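Local coordinates for mannose-specific lectin 3 chain 1 (Crocus vernus, PDB 3MEZ), which probably binds mannose as the first bulb-type lectin domain of a plant lectin that assembles as a heterotetramer of two chain types, at residues A[41-45]-A[73-77]; A[20-24]-A[34-38]. Residue numbers count along the deposited sequence, not the author numbering.

Contact 1: residues A[41-45]-A[73-77]; sequences FQSNT and VWVYP
Segment 41-45 starts extended at Phe41 and Gln42. It turns at Ser43 (phi/psi -66/-23) and takes a left-handed conformation at Asn44 (58/46). Segment 73-77 is a strand at Trp74 to Tyr76, with a cis peptide before Pro77. The two run roughly antiparallel, 156° apart, and share no hydrogen bonds. The nearest CA atoms, of Ser43 and Trp74, lie 7.3 Å apart, so side chains fill the gap. Trp74 (chi1 t) presents one face to Ser43. Ser43 CB sits 3.5 Å from the centroid of the Trp74 five-membered ring, a CH-pi contact. Phe41 (chi1 t) points its edge at the face of Tyr76, with centroids 5.5 Å apart and planes at 74°. Thr45 CG2 lies 3.8 Å from Trp74 CB. Ser43 OG donates to Thr45 OG1 at 2.8 Å, and Thr45 OG1 is hydrogen-bonded to Cys30 O. Val73 and Trp74 form a classic beta bulge opposite Ile64. Such packing of an edge strand and following turn on another sheet's edge strand fits the beta-prism II fold of bulb-type lectins.

Contact 2: residues A[20-24]-A[34-38]; sequences ESAAF and LYNEA
Phe24 (chi1 t) lies beside Leu34, both buried on one face of the sheet, with Phe24 CD2 4.0 Å from Leu34 CB. They form an antiparallel non-hydrogen-bonded pair, CA to CA 4.3 Å. The next pair, Ala23 with Tyr35, is hydrogen-bonded, CA to CA 5.1 Å. Ala23 N donates to Tyr35 O at 3.0 Å, and Tyr35 N donates to Ala23 O at 2.7 Å. The touching parts, 21-24 and 34-37, run antiparallel, 159° apart. They lie on the hairpin of strands 22-26 and 32-35, the two inner strands of a four-stranded sheet in the bulb-type lectin domain. Ala23 and Tyr35 share the other face, where Tyr35 (chi1 m) is hydrogen-bonded through OH to Gln27 NE2. Beyond Ala23 and Tyr35, toward Ser21 and Asn36, the ladder ends. Ala22 CA makes a CA-H...O contact of 3.4 Å with Tyr35 O. Just after the strand, Asn36 (chi1 p) forms an Asx turn: its OD1 accepts from Ala38 N at 2.8 Å. Ser21 OG and Glu37 OE1 lie 3.5 Å apart.

The centres of contacts 1 and 2 lie about 17 Å apart, yet the two touch directly. Strand 41-42 of contact 1 is the edge neighbour of strand 32-35 of contact 2 in one sheet. Phe41 O and Leu34 N are 2.7 Å apart, a probable hydrogen bond. Phe41 CD2 also packs 4.3 Å from Phe24 CE2. Phe41 therefore links the hairpin of contact 2 to Trp74 and Tyr76 in a second sheet. Thr111 of the chain 2 subunit packs on both Phe41 and Leu34, and Trp109 of that subunit meets the Tyr76 ring edge-to-face. A glycerol, probably from the crystallisation liquor, lies about 4 Å from the Tyr35 side chain (nearest atoms).

Contact 1: residues A[41-45]-A[73-77]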
loop_
_atom_site.group_PDB
_atom_site.type_symbol
_atom_site.label_atom_id
_atom_site.label_comp_id
_atom_site.label_asym_id
_atom_site.label_seq_id
_atom_site.Cartn_x
_atom_site.Cartn_y
_atom_site.Cartn_z
ATOM N N PHE A 41 -10.405 -17.195 -19.168
ATOM C CA PHE A 41 -9.868 -16.974 -20.479
ATOM C C PHE A 41 -9.311 -18.299 -20.932
ATOM O O PHE A 41 -8.793 -19.021 -20.136
ATOM C CB PHE A 41 -8.784 -15.927 -20.376
ATOM C CG PHE A 41 -8.037 -15.677 -21.645
ATOM C CD1 PHE A 41 -8.377 -14.629 -22.452
ATOM C CD2 PHE A 41 -6.999 -16.478 -22.020
ATOM C CE1 PHE A 41 -7.717 -14.419 -23.598
ATOM C CE2 PHE A 41 -6.348 -16.245 -23.171
ATOM C CZ PHE A 41 -6.708 -15.217 -23.957
ATOM N N GLN A 42 -9.455 -18.607 -22.211
ATOM C CA GLN A 42 -8.831 -19.763 -22.826
ATOM C C GLN A 42 -8.514 -19.540 -24.291
ATOM O O GLN A 42 -9.180 -18.811 -24.937
ATOM C CB GLN A 42 -9.637 -21.033 -22.632
ATOM C CG GLN A 42 -10.988 -21.060 -23.229
ATOM C CD GLN A 42 -11.712 -22.395 -23.009
ATOM O OE1 GLN A 42 -11.653 -23.293 -23.838
ATOM N NE2 GLN A 42 -12.406 -22.501 -21.899
ATOM N N SER A 43 -7.478 -20.178 -24.775
ATOM C CA SER A 43 -7.127 -20.146 -26.173
ATOM C C SER A 43 -8.164 -20.830 -27.050
ATOM O O SER A 43 -8.266 -20.564 -28.227
ATOM C CB SER A 43 -5.746 -20.757 -26.404
ATOM O OG SER A 43 -5.656 -22.055 -25.958
ATOM N N ASN A 44 -8.932 -21.714 -26.447
ATOM C CA ASN A 44 -9.778 -22.647 -27.163
ATOM C C ASN A 44 -9.060 -23.563 -28.154
ATOM O O ASN A 44 -9.488 -23.730 -29.241
ATOM C CB ASN A 44 -10.939 -21.917 -27.828
ATOM C CG ASN A 44 -12.175 -22.776 -27.976
ATOM O OD1 ASN A 44 -12.150 -23.983 -27.805
ATOM N ND2 ASN A 44 -13.264 -22.145 -28.315
ATOM N N THR A 45 -7.958 -24.151 -27.747
ATOM C CA THR A 45 -7.171 -24.969 -28.642
ATOM C C THR A 45 -7.163 -26.460 -28.302
ATOM O O THR A 45 -6.216 -27.140 -28.566
ATOM C CB THR A 45 -5.753 -24.385 -28.889
ATOM O OG1 THR A 45 -5.084 -24.177 -27.667
ATOM C CG2 THR A 45 -5.840 -23.091 -29.595
ATOM N N VAL A 73 0.348 -23.192 -33.049
ATOM C CA VAL A 73 -1.024 -23.499 -32.915
ATOM C C VAL A 73 -1.936 -22.294 -32.710
ATOM O O VAL A 73 -3.063 -22.321 -33.104
ATOM C CB VAL A 73 -1.189 -24.496 -31.773
ATOM C CG1 VAL A 73 -2.584 -24.779 -31.564
ATOM C CG2 VAL A 73 -0.469 -25.733 -32.133
ATOM N N TRP A 74 -1.458 -21.296 -31.991
ATOM C CA TRP A 74 -2.251 -20.142 -31.632
ATOM C C TRP A 74 -1.300 -19.001 -31.353
ATOM O O TRP A 74 -0.254 -19.199 -30.870
ATOM C CB TRP A 74 -3.102 -20.524 -30.424
ATOM C CG TRP A 74 -3.983 -19.531 -29.749
ATOM C CD1 TRP A 74 -5.241 -19.198 -30.075
ATOM C CD2 TRP A 74 -3.696 -18.849 -28.558
ATOM N NE1 TRP A 74 -5.742 -18.309 -29.188
ATOM C CE2 TRP A 74 -4.805 -18.082 -28.240
ATOM C CE3 TRP A 74 -2.589 -18.795 -27.721
ATOM C CZ2 TRP A 74 -4.835 -17.278 -27.151
ATOM C CZ3 TRP A 74 -2.628 -17.984 -26.671
ATOM C CH2 TRP A 74 -3.748 -17.259 -26.369
ATOM N N VAL A 75 -1.686 -17.802 -31.718
ATOM C CA VAL A 75 -0.916 -16.609 -31.426
ATOM C C VAL A 75 -1.828 -15.563 -30.869
ATOM O O VAL A 75 -2.875 -15.394 -31.384
ATOM C CB VAL A 75 -0.236 -16.067 -32.664
ATOM C CG1 VAL A 75 0.375 -14.784 -32.348
ATOM C CG2 VAL A 75 0.790 -17.038 -33.155
ATOM N N TYR A 76 -1.448 -14.913 -29.788
ATOM C CA TYR A 76 -2.326 -13.951 -29.155
ATOM C C TYR A 76 -1.592 -12.763 -28.518
ATOM O O TYR A 76 -0.650 -12.935 -27.841
ATOM C CB TYR A 76 -3.241 -14.645 -28.144
ATOM C CG TYR A 76 -4.433 -13.839 -27.734
ATOM C CD1 TYR A 76 -4.349 -12.930 -26.720
ATOM C CD2 TYR A 76 -5.631 -13.973 -28.378
ATOM C CE1 TYR A 76 -5.410 -12.196 -26.359
ATOM C CE2 TYR A 76 -6.683 -13.228 -28.037
ATOM C CZ TYR A 76 -6.574 -12.345 -27.023
ATOM O OH TYR A 76 -7.619 -11.599 -26.665
ATOM N N PRO A 77 -2.043 -11.554 -28.770
ATOM C CA PRO A 77 -3.127 -11.268 -29.686
ATOM C C PRO A 77 -2.709 -11.579 -31.127
ATOM O O PRO A 77 -1.581 -11.753 -31.440
ATOM C CB PRO A 77 -3.304 -9.765 -29.539
ATOM C CG PRO A 77 -2.747 -9.450 -28.279
ATOM C CD PRO A 77 -1.671 -10.380 -28.005
#

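Contact 2: residues A[20-24]-A[34-38]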
loop_
_atom_site.group_PDB
_atom_site.type_symbol
_atom_site.label_atom_id
_atom_site.label_comp_id
_atom_site.label_asym_id
_atom_site.label_seq_id
_atom_site.Cartn_x
_atom_site.Cartn_y
_atom_site.Cartn_z
ATOM N N GLU A 20 -1.771 -16.859 -5.956
ATOM C CA GLU A 20 -2.894 -16.999 -5.080
ATOM C C GLU A 20 -3.916 -17.991 -5.635
ATOM O O GLU A 20 -3.600 -19.100 -5.840
ATOM C CB GLU A 20 -3.455 -15.664 -4.680
ATOM C CG GLU A 20 -2.498 -14.928 -3.900
ATOM C CD GLU A 20 -3.005 -13.587 -3.469
ATOM O OE1 GLU A 20 -3.916 -13.058 -4.083
ATOM O OE2 GLU A 20 -2.443 -13.049 -2.530
ATOM N N SER A 21 -5.137 -17.595 -5.872
ATOM C CA SER A 21 -6.092 -18.574 -6.361
ATOM C C SER A 21 -6.236 -18.630 -7.904
ATOM O O SER A 21 -7.171 -19.217 -8.416
ATOM C CB SER A 21 -7.448 -18.444 -5.666
ATOM O OG SER A 21 -8.203 -17.409 -6.195
ATOM N N ALA A 22 -5.323 -18.012 -8.611
ATOM C CA ALA A 22 -5.339 -17.993 -10.044
ATOM C C ALA A 22 -4.268 -18.920 -10.599
ATOM O O ALA A 22 -3.221 -19.006 -10.049
ATOM C CB ALA A 22 -5.113 -16.645 -10.500
ATOM N N ALA A 23 -4.589 -19.601 -11.700
ATOM C CA ALA A 23 -3.671 -20.415 -12.499
ATOM C C ALA A 23 -3.818 -20.176 -14.013
ATOM O O ALA A 23 -4.923 -20.080 -14.462
ATOM C CB ALA A 23 -3.900 -21.843 -12.237
ATOM N N PHE A 24 -2.718 -20.128 -14.748
ATOM C CA PHE A 24 -2.721 -20.006 -16.212
ATOM C C PHE A 24 -1.990 -21.206 -16.740
ATOM O O PHE A 24 -0.800 -21.275 -16.707
ATOM C CB PHE A 24 -2.033 -18.698 -16.622
ATOM C CG PHE A 24 -2.180 -18.271 -18.091
ATOM C CD1 PHE A 24 -1.081 -17.887 -18.796
ATOM C CD2 PHE A 24 -3.388 -18.146 -18.714
ATOM C CE1 PHE A 24 -1.179 -17.466 -20.074
ATOM C CE2 PHE A 24 -3.472 -17.731 -20.001
ATOM C CZ PHE A 24 -2.385 -17.397 -20.672
ATOM N N LEU A 34 -6.962 -19.918 -18.299
ATOM C CA LEU A 34 -6.863 -19.122 -17.092
ATOM C C LEU A 34 -7.966 -19.566 -16.143
ATOM O O LEU A 34 -9.114 -19.410 -16.472
ATOM C CB LEU A 34 -7.127 -17.662 -17.387
ATOM C CG LEU A 34 -6.532 -16.528 -16.548
ATOM C CD1 LEU A 34 -7.451 -15.377 -16.389
ATOM C CD2 LEU A 34 -5.931 -16.914 -15.264
ATOM N N TYR A 35 -7.604 -20.130 -15.004
ATOM C CA TYR A 35 -8.585 -20.474 -14.002
ATOM C C TYR A 35 -8.517 -19.458 -12.885
ATOM O O TYR A 35 -7.509 -19.231 -12.323
ATOM C CB TYR A 35 -8.391 -21.871 -13.434
ATOM C CG TYR A 35 -8.551 -22.976 -14.399
ATOM C CD1 TYR A 35 -7.481 -23.484 -15.061
ATOM C CD2 TYR A 35 -9.770 -23.545 -14.629
ATOM C CE1 TYR A 35 -7.624 -24.519 -15.933
ATOM C CE2 TYR A 35 -9.921 -24.583 -15.500
ATOM C CZ TYR A 35 -8.841 -25.073 -16.155
ATOM O OH TYR A 35 -8.992 -26.084 -17.036
ATOM N N ASN A 36 -9.639 -18.848 -12.613
ATOM C CA ASN A 36 -9.721 -17.868 -11.602
ATOM C C ASN A 36 -11.120 -17.710 -11.077
ATOM O O ASN A 36 -11.952 -18.487 -11.342
ATOM C CB ASN A 36 -9.186 -16.541 -12.096
ATOM C CG ASN A 36 -10.054 -15.913 -13.118
ATOM O OD1 ASN A 36 -11.189 -16.219 -13.264
ATOM N ND2 ASN A 36 -9.493 -15.015 -13.833
ATOM N N GLU A 37 -11.319 -16.666 -10.317
ATOM C CA GLU A 37 -12.612 -16.264 -9.824
ATOM C C GLU A 37 -13.110 -14.990 -10.406
ATOM O O GLU A 37 -13.764 -14.267 -9.729
ATOM C CB GLU A 37 -12.547 -16.028 -8.356
ATOM C CG GLU A 37 -12.687 -17.228 -7.564
ATOM C CD GLU A 37 -11.908 -17.129 -6.311
ATOM O OE1 GLU A 37 -11.627 -18.170 -5.704
ATOM O OE2 GLU A 37 -11.565 -16.003 -5.931
ATOM N N ALA A 38 -12.731 -14.642 -11.606
ATOM C CA ALA A 38 -13.041 -13.307 -12.057
ATOM C C ALA A 38 -13.345 -13.228 -13.523
ATOM O O ALA A 38 -13.183 -12.199 -14.124
ATOM C CB ALA A 38 -11.940 -12.353 -11.676
#